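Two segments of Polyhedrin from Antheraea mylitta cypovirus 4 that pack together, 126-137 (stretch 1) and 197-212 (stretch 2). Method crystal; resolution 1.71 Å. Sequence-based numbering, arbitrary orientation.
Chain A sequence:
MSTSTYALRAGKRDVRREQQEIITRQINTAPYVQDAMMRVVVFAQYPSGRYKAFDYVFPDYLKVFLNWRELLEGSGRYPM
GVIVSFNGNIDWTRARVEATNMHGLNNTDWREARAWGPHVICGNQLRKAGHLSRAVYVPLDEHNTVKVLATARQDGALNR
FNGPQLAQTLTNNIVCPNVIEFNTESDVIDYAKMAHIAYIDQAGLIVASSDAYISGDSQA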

# COMPACT_ATOMS: atom_id res chain seq x y z
N LEU A 126 24.37 0.86 11.32
CA LEU A 126 23.61 2.09 11.48
C LEU A 126 24.32 3.03 12.45
O LEU A 126 24.50 2.69 13.62
CB LEU A 126 22.19 1.78 11.98
CG LEU A 126 21.44 0.65 11.27
CD1 LEU A 126 20.04 0.49 11.86
CD2 LEU A 126 21.36 0.90 9.77
N ARG A 127 24.72 4.20 11.97
CA ARG A 127 25.51 5.13 12.77
C ARG A 127 24.64 5.97 13.70
O ARG A 127 23.59 6.47 13.29
CB ARG A 127 26.32 6.06 11.86
CG ARG A 127 27.19 5.35 10.84
CD ARG A 127 27.91 6.35 9.93
NE ARG A 127 28.70 7.31 10.69
CZ ARG A 127 29.37 8.33 10.16
NH1 ARG A 127 29.35 8.52 8.84
NH2 ARG A 127 30.06 9.15 10.93
N LYS A 128 25.07 6.12 14.95
CA LYS A 128 24.33 6.91 15.93
C LYS A 128 24.42 8.40 15.64
O LYS A 128 25.52 8.95 15.54
CB LYS A 128 24.85 6.64 17.35
CG LYS A 128 24.67 5.21 17.84
CD LYS A 128 25.17 5.08 19.27
CE LYS A 128 25.17 3.63 19.74
NZ LYS A 128 25.68 3.51 21.13
N ALA A 129 23.27 9.05 15.51
CA ALA A 129 23.22 10.49 15.27
C ALA A 129 22.44 11.18 16.38
O ALA A 129 21.93 12.29 16.20
CB ALA A 129 22.60 10.78 13.91
N GLY A 130 22.35 10.53 17.54
CA GLY A 130 21.58 11.03 18.66
C GLY A 130 20.77 9.90 19.27
O GLY A 130 20.72 8.80 18.70
N HIS A 131 20.14 10.14 20.41
CA HIS A 131 19.36 9.08 21.04
C HIS A 131 18.13 8.73 20.19
O HIS A 131 17.62 7.61 20.25
CB HIS A 131 18.97 9.45 22.48
CG HIS A 131 18.02 10.60 22.59
ND1 HIS A 131 16.65 10.45 22.54
CD2 HIS A 131 18.24 11.93 22.76
CE1 HIS A 131 16.07 11.63 22.67
NE2 HIS A 131 17.01 12.54 22.80
N LEU A 132 17.69 9.68 19.38
CA LEU A 132 16.50 9.50 18.55
C LEU A 132 16.80 9.05 17.13
O LEU A 132 15.88 8.70 16.39
CB LEU A 132 15.69 10.80 18.51
CG LEU A 132 14.80 11.11 19.71
CD1 LEU A 132 14.32 12.56 19.66
CD2 LEU A 132 13.62 10.16 19.77
N SER A 133 18.07 9.05 16.73
CA SER A 133 18.38 8.92 15.31
C SER A 133 19.55 7.99 14.97
O SER A 133 20.54 7.93 15.70
CB SER A 133 18.67 10.30 14.72
OG SER A 133 17.55 11.16 14.85
N ARG A 134 19.40 7.28 13.86
CA ARG A 134 20.50 6.53 13.25
C ARG A 134 20.55 6.86 11.76
O ARG A 134 19.54 7.23 11.16
CB ARG A 134 20.31 5.02 13.44
CG ARG A 134 20.15 4.56 14.87
CD ARG A 134 21.43 4.75 15.66
NE ARG A 134 21.40 4.01 16.92
CZ ARG A 134 20.90 4.48 18.06
NH1 ARG A 134 20.38 5.70 18.11
NH2 ARG A 134 20.91 3.73 19.15
N ALA A 135 21.72 6.72 11.15
CA ALA A 135 21.84 6.93 9.71
C ALA A 135 22.89 6.00 9.11
O ALA A 135 23.88 5.66 9.77
CB ALA A 135 22.17 8.39 9.41
N VAL A 136 22.68 5.60 7.87
CA VAL A 136 23.62 4.70 7.21
C VAL A 136 23.71 5.05 5.74
O VAL A 136 22.71 5.37 5.10
CB VAL A 136 23.20 3.22 7.37
CG1 VAL A 136 21.83 2.99 6.76
CG2 VAL A 136 24.23 2.30 6.74
N TYR A 137 24.93 5.04 5.21
CA TYR A 137 25.13 5.22 3.78
C TYR A 137 25.23 3.87 3.09
O TYR A 137 25.92 2.97 3.57
CB TYR A 137 26.39 6.04 3.49
CG TYR A 137 26.69 6.15 2.02
CD1 TYR A 137 25.95 6.98 1.20
CD2 TYR A 137 27.71 5.40 1.43
CE1 TYR A 137 26.21 7.08 -0.16
CE2 TYR A 137 27.98 5.49 0.08
CZ TYR A 137 27.22 6.33 -0.71
OH TYR A 137 27.48 6.43 -2.06
N ILE A 197 16.08 15.66 11.56
CA ILE A 197 16.36 14.28 11.18
C ILE A 197 17.85 14.08 10.90
O ILE A 197 18.53 15.00 10.47
CB ILE A 197 15.56 13.86 9.93
CG1 ILE A 197 15.81 14.84 8.78
CG2 ILE A 197 14.07 13.73 10.25
CD1 ILE A 197 15.12 14.47 7.49
N ALA A 198 18.34 12.87 11.15
CA ALA A 198 19.74 12.57 10.93
C ALA A 198 20.11 12.70 9.46
O ALA A 198 19.33 12.32 8.58
CB ALA A 198 20.08 11.18 11.43
N TYR A 199 21.29 13.25 9.20
CA TYR A 199 21.86 13.26 7.85
C TYR A 199 23.38 13.21 7.93
O TYR A 199 23.98 13.76 8.85
CB TYR A 199 21.39 14.48 7.05
CG TYR A 199 22.02 14.55 5.67
CD1 TYR A 199 21.64 13.67 4.66
CD2 TYR A 199 23.00 15.49 5.38
CE1 TYR A 199 22.22 13.72 3.40
CE2 TYR A 199 23.58 15.55 4.13
CZ TYR A 199 23.19 14.67 3.14
OH TYR A 199 23.78 14.74 1.90
N ILE A 200 23.99 12.54 6.97
CA ILE A 200 25.45 12.43 6.90
C ILE A 200 25.92 13.14 5.64
O ILE A 200 25.56 12.74 4.53
CB ILE A 200 25.89 10.96 6.83
CG1 ILE A 200 25.20 10.14 7.92
CG2 ILE A 200 27.42 10.84 6.92
CD1 ILE A 200 25.47 8.66 7.84
N ASP A 201 26.71 14.20 5.80
CA ASP A 201 27.14 14.97 4.64
C ASP A 201 28.21 14.23 3.84
O ASP A 201 28.66 13.16 4.24
CB ASP A 201 27.57 16.40 5.02
CG ASP A 201 28.96 16.47 5.66
OD1 ASP A 201 29.72 15.48 5.62
OD2 ASP A 201 29.30 17.55 6.18
N GLN A 202 28.61 14.81 2.71
CA GLN A 202 29.50 14.12 1.78
C GLN A 202 30.90 13.86 2.33
O GLN A 202 31.65 13.07 1.76
CB GLN A 202 29.55 14.86 0.44
CG GLN A 202 28.23 14.81 -0.31
CD GLN A 202 28.23 15.64 -1.58
OE1 GLN A 202 29.26 16.17 -1.99
NE2 GLN A 202 27.07 15.74 -2.22
N ALA A 203 31.24 14.51 3.44
CA ALA A 203 32.51 14.28 4.11
C ALA A 203 32.37 13.22 5.20
O ALA A 203 33.35 12.87 5.86
CB ALA A 203 33.06 15.58 4.69
N GLY A 204 31.16 12.72 5.39
CA GLY A 204 30.90 11.67 6.35
C GLY A 204 30.53 12.18 7.73
O GLY A 204 30.41 11.40 8.68
N LEU A 205 30.35 13.49 7.85
CA LEU A 205 30.01 14.09 9.14
C LEU A 205 28.51 14.04 9.40
O LEU A 205 27.70 14.23 8.49
CB LEU A 205 30.51 15.53 9.22
CG LEU A 205 32.03 15.71 9.23
CD1 LEU A 205 32.41 17.19 9.23
CD2 LEU A 205 32.63 15.00 10.43
N ILE A 206 28.15 13.80 10.65
CA ILE A 206 26.76 13.88 11.07
C ILE A 206 26.40 15.34 11.29
O ILE A 206 26.85 15.97 12.25
CB ILE A 206 26.51 13.07 12.35
CG1 ILE A 206 26.87 11.60 12.12
CG2 ILE A 206 25.07 13.21 12.81
CD1 ILE A 206 26.82 10.75 13.37
N VAL A 207 25.60 15.90 10.38
CA VAL A 207 25.35 17.33 10.35
C VAL A 207 23.91 17.70 10.71
O VAL A 207 23.55 18.88 10.71
CB VAL A 207 25.71 17.94 8.98
CG1 VAL A 207 27.21 17.82 8.74
CG2 VAL A 207 24.92 17.25 7.88
N ALA A 208 23.09 16.70 11.01
CA ALA A 208 21.73 16.93 11.47
C ALA A 208 21.30 15.83 12.43
O ALA A 208 21.79 14.70 12.35
CB ALA A 208 20.77 17.03 10.29
N SER A 209 20.40 16.16 13.34
CA SER A 209 19.98 15.22 14.37
C SER A 209 18.57 15.55 14.85
O SER A 209 18.11 16.68 14.71
CB SER A 209 20.95 15.26 15.55
OG SER A 209 20.52 14.42 16.61
N SER A 210 17.90 14.55 15.41
CA SER A 210 16.57 14.76 15.98
C SER A 210 16.66 15.29 17.41
O SER A 210 15.69 15.85 17.92
CB SER A 210 15.78 13.45 15.97
OG SER A 210 15.62 12.97 14.65
N ASP A 211 17.81 15.10 18.04
CA ASP A 211 18.02 15.51 19.43
C ASP A 211 17.97 17.02 19.62
O ASP A 211 18.71 17.77 18.97
CB ASP A 211 19.36 14.98 19.95
CG ASP A 211 19.36 13.48 20.13
OD1 ASP A 211 18.47 12.80 19.58
OD2 ASP A 211 20.27 12.97 20.83
N ALA A 212 17.11 17.47 20.53
CA ALA A 212 17.01 18.89 20.86
C ALA A 212 17.99 19.26 21.96
O ALA A 212 18.07 18.58 22.98
CB ALA A 212 15.58 19.24 21.27

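Two hairpin-like segments of the polyhedrin chain pack through a small apolar centre, with polar contacts at both ends. In the centre, A129, S133 and A135 point their CB atoms toward stretch 2, where A198 and I200 point back. A129 CB lies 3.6 Å from A198 CB and 3.6 Å from I206 CG2; A135 CB is 4.0 Å from A198 CB and 3.7 Å from I200 CD1. The m,t rotamers of I200 and I206 extend their CD1 methyls to stretch 1, that of I206 ending 3.1 Å from K128 O. R127 leaves its strand toward stretch 2, and its m,t,p chain, bent at chi3, brings the guanidinium to the turn D201–G204. There both terminal nitrogens donate to one carbonyl, R127 NH1 to G204 O at 3.1 Å and R127 NH2 to G204 O at 3.2 Å, so the acceptor sits at the guanidinium edge while I206 CG1 covers one face. At the other end, D211 (chi1 -70°, m) starts sideways from CA, but its carboxylate turns in to meet successive backbone amides: H131 N donates to D211 OD2 at 2.9 Å and L132 N to D211 OD1 at 3.2 Å. D211 OD1 also lies over one face of the H131 ring. G130, at phi/psi 136/172, leaves room for this approach: an added CB would clash with D211 CG and S209 OG, and with the preceding carbonyl. The t rotamer of S209 places its hydroxyl between the stretches, where OG donates to A129 O at 2.6 Å and accepts from D211 N at 3.1 Å, tying the loop that carries the aspartate to stretch 1. S133 and S210, both m, bring S133 OG within 2.7 Å of S210 OG; S210 N adds a weak bond to S133 OG at 3.5 Å. Beside them, L132 CB packs 3.7 Å from S210 CB.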